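Local coordinates for surface presentation of antigens protein SpaS (Salmonella typhimurium, PDB 3C01) that forms part of the type III secretion export apparatus that Salmonella needs to enter mammalian cells, this chain being the C-terminal part of the protein, at residues M15-I20 against E66-V71. Residues are numbered along the deposited sequence; the frame is centred on the assembly and turned at random.
Sequences MPIPMI and EEIDEV
P18 meets helix 65-84 through CG and CD of its ring: CD lies 3.5 Å from CD1 of I68, and CG is 3.9 Å from that same methyl. The two side chains cross at about a right angle. In I68, chi1 of -172° sets CG1 beside the carbonyl carbon, and the bend at chi2 (58°) turns CD1 toward P18. One turn on, V71 adds a looser touch, its CG1 4.3 Å from P18 CG; the bond from V71 N to E67 O holds that turn. CG2 of I17 reaches I68 CD1 at the exposed margin, also at 4.3 Å, whereas P18 and V71 are buried. No hydrogen bond joins the segments. Proline suits the site as a compact, rigid apolar ring; lacking an N-H, it bonds to the V63 backbone through its carbonyl. Branched isoleucine and valine give the helix a hydrocarbon face. L72 and L75, farther along, also touch P18, as do I8 and F10. Buried E67 hydrogen-bonds through OE2 to S52 OG and OE1 to T56 OG1, satisfying both oxygens and tying helix 65-84 to helix 47-56. Within this exporter's C-terminal domain, the contact thus packs I17-P18, leading into the strand paired antiparallel with 4-9, against the first turns of helix 65-84.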
ATOM      1  N   MET B  15      -3.550  -2.294 -16.031  1.00 26.71           N
ATOM      2  CA  MET B  15      -2.225  -2.896 -15.963  1.00 26.97           C
ATOM      3  C   MET B  15      -2.236  -4.164 -15.122  1.00 26.62           C
ATOM      4  O   MET B  15      -2.794  -4.180 -14.055  1.00 26.81           O
ATOM      5  CB  MET B  15      -1.302  -1.902 -15.293  1.00 27.51           C
ATOM      6  CG  MET B  15       0.137  -2.349 -15.102  1.00 27.41           C
ATOM      7  SD  MET B  15       0.929  -0.886 -14.415  1.00 29.88           S
ATOM      8  CE  MET B  15       0.252  -0.762 -12.742  1.00 27.20           C
ATOM      9  N   PRO B  16      -1.598  -5.228 -15.600  1.00 26.06           N
ATOM     10  CA  PRO B  16      -1.760  -6.523 -14.912  1.00 25.59           C
ATOM     11  C   PRO B  16      -1.011  -6.677 -13.580  1.00 25.06           C
ATOM     12  O   PRO B  16      -1.461  -7.434 -12.720  1.00 25.80           O
ATOM     13  CB  PRO B  16      -1.258  -7.544 -15.954  1.00 25.44           C
ATOM     14  CG  PRO B  16      -0.318  -6.757 -16.830  1.00 26.08           C
ATOM     15  CD  PRO B  16      -0.748  -5.313 -16.800  1.00 25.60           C
ATOM     16  N   ILE B  17       0.103  -5.973 -13.406  1.00 23.72           N
ATOM     17  CA  ILE B  17       0.941  -6.144 -12.216  1.00 22.59           C
ATOM     18  C   ILE B  17       0.791  -4.954 -11.243  1.00 21.78           C
ATOM     19  O   ILE B  17       0.612  -3.803 -11.657  1.00 21.72           O
ATOM     20  CB  ILE B  17       2.408  -6.305 -12.638  1.00 22.99           C
ATOM     21  CG1 ILE B  17       2.548  -7.476 -13.632  1.00 22.65           C
ATOM     22  CG2 ILE B  17       3.295  -6.489 -11.423  1.00 22.73           C
ATOM     23  CD1 ILE B  17       3.817  -7.433 -14.515  1.00 21.29           C
ATOM     24  N   PRO B  18       0.799  -5.216  -9.939  1.00 20.67           N
ATOM     25  CA  PRO B  18       0.697  -4.079  -8.998  1.00 19.94           C
ATOM     26  C   PRO B  18       1.949  -3.228  -8.916  1.00 18.87           C
ATOM     27  O   PRO B  18       2.976  -3.642  -9.364  1.00 19.17           O
ATOM     28  CB  PRO B  18       0.411  -4.725  -7.664  1.00 19.48           C
ATOM     29  CG  PRO B  18       0.362  -6.243  -7.925  1.00 20.33           C
ATOM     30  CD  PRO B  18       0.789  -6.528  -9.277  1.00 20.92           C
ATOM     31  N   MET B  19       1.840  -2.044  -8.340  1.00 17.83           N
ATOM     32  CA  MET B  19       2.937  -1.106  -8.288  1.00 17.75           C
ATOM     33  C   MET B  19       3.077  -0.484  -6.890  1.00 16.08           C
ATOM     34  O   MET B  19       2.113  -0.360  -6.154  1.00 15.41           O
ATOM     35  CB  MET B  19       2.675  -0.014  -9.301  1.00 17.55           C
ATOM     36  CG  MET B  19       3.593   1.153  -9.243  1.00 19.21           C
ATOM     37  SD  MET B  19       3.190   2.376 -10.532  1.00 23.44           S
ATOM     38  CE  MET B  19       2.312   3.605  -9.535  1.00 27.27           C
ATOM     39  N   ILE B  20       4.300  -0.099  -6.557  1.00 14.81           N
ATOM     40  CA  ILE B  20       4.588   0.596  -5.338  1.00 14.13           C
ATOM     41  C   ILE B  20       4.231   2.064  -5.547  1.00 14.11           C
ATOM     42  O   ILE B  20       4.999   2.788  -6.200  1.00 14.54           O
ATOM     43  CB  ILE B  20       6.060   0.538  -4.980  1.00 13.94           C
ATOM     44  CG1 ILE B  20       6.606  -0.919  -4.943  1.00 13.02           C
ATOM     45  CG2 ILE B  20       6.263   1.212  -3.678  1.00 11.82           C
ATOM     46  CD1 ILE B  20       5.942  -1.848  -3.946  1.00  8.34           C
ATOM     47  N   GLU B  66       9.755 -12.016  -6.730  1.00 27.83           N
ATOM     48  CA  GLU B  66      10.057 -12.391  -5.352  1.00 27.85           C
ATOM     49  C   GLU B  66       8.835 -12.228  -4.445  1.00 27.58           C
ATOM     50  O   GLU B  66       8.479 -13.132  -3.708  1.00 27.68           O
ATOM     51  CB  GLU B  66      11.147 -11.439  -4.889  1.00 28.59           C
ATOM     52  CG  GLU B  66      11.910 -11.703  -3.599  1.00 29.19           C
ATOM     53  CD  GLU B  66      13.084 -10.668  -3.464  1.00 30.82           C
ATOM     54  OE1 GLU B  66      12.858  -9.457  -3.801  1.00 34.12           O
ATOM     55  OE2 GLU B  66      14.218 -11.062  -3.059  1.00 31.27           O
ATOM     56  N   GLU B  67       8.186 -11.070  -4.513  1.00 26.99           N
ATOM     57  CA  GLU B  67       7.123 -10.738  -3.578  1.00 26.54           C
ATOM     58  C   GLU B  67       5.733 -10.719  -4.156  1.00 25.54           C
ATOM     59  O   GLU B  67       4.767 -10.488  -3.421  1.00 24.79           O
ATOM     60  CB  GLU B  67       7.385  -9.369  -2.954  1.00 27.35           C
ATOM     61  CG  GLU B  67       7.634  -9.398  -1.433  1.00 29.15           C
ATOM     62  CD  GLU B  67       9.033  -9.007  -1.061  1.00 32.34           C
ATOM     63  OE1 GLU B  67       9.876  -8.767  -1.963  1.00 35.68           O
ATOM     64  OE2 GLU B  67       9.300  -8.943   0.155  1.00 35.96           O
ATOM     65  N   ILE B  68       5.625 -10.962  -5.454  1.00 25.01           N
ATOM     66  CA  ILE B  68       4.357 -10.826  -6.149  1.00 25.28           C
ATOM     67  C   ILE B  68       3.272 -11.724  -5.556  1.00 25.90           C
ATOM     68  O   ILE B  68       2.136 -11.270  -5.379  1.00 26.36           O
ATOM     69  CB  ILE B  68       4.504 -11.087  -7.703  1.00 24.96           C
ATOM     70  CG1 ILE B  68       3.209 -10.752  -8.453  1.00 24.55           C
ATOM     71  CG2 ILE B  68       4.865 -12.512  -8.010  1.00 21.58           C
ATOM     72  CD1 ILE B  68       2.723  -9.326  -8.298  1.00 22.52           C
ATOM     73  N   ASP B  69       3.601 -12.983  -5.255  1.00 26.00           N
ATOM     74  CA  ASP B  69       2.570 -13.914  -4.792  1.00 26.52           C
ATOM     75  C   ASP B  69       2.006 -13.516  -3.436  1.00 26.48           C
ATOM     76  O   ASP B  69       0.797 -13.641  -3.188  1.00 26.41           O
ATOM     77  CB  ASP B  69       3.081 -15.365  -4.753  1.00 26.85           C
ATOM     78  CG  ASP B  69       3.475 -15.886  -6.144  1.00 29.93           C
ATOM     79  OD1 ASP B  69       2.834 -15.485  -7.150  1.00 33.32           O
ATOM     80  OD2 ASP B  69       4.433 -16.698  -6.240  1.00 32.74           O
ATOM     81  N   GLU B  70       2.878 -13.033  -2.560  1.00 26.26           N
ATOM     82  CA  GLU B  70       2.432 -12.560  -1.255  1.00 26.38           C
ATOM     83  C   GLU B  70       1.539 -11.320  -1.388  1.00 26.06           C
ATOM     84  O   GLU B  70       0.491 -11.257  -0.786  1.00 25.08           O
ATOM     85  CB  GLU B  70       3.631 -12.247  -0.409  1.00 26.06           C
ATOM     86  CG  GLU B  70       3.334 -12.071   1.030  1.00 26.90           C
ATOM     87  CD  GLU B  70       4.595 -12.131   1.889  1.00 27.81           C
ATOM     88  OE1 GLU B  70       4.439 -12.171   3.135  1.00 29.24           O
ATOM     89  OE2 GLU B  70       5.735 -12.142   1.320  1.00 30.00           O
ATOM     90  N   VAL B  71       1.953 -10.354  -2.206  1.00 26.32           N
ATOM     91  CA  VAL B  71       1.143  -9.161  -2.449  1.00 26.65           C
ATOM     92  C   VAL B  71      -0.227  -9.519  -3.050  1.00 27.29           C
ATOM     93  O   VAL B  71      -1.275  -9.032  -2.587  1.00 27.58           O
ATOM     94  CB  VAL B  71       1.862  -8.153  -3.390  1.00 26.87           C
ATOM     95  CG1 VAL B  71       0.958  -7.014  -3.716  1.00 26.43           C
ATOM     96  CG2 VAL B  71       3.159  -7.583  -2.751  1.00 25.56           C
TER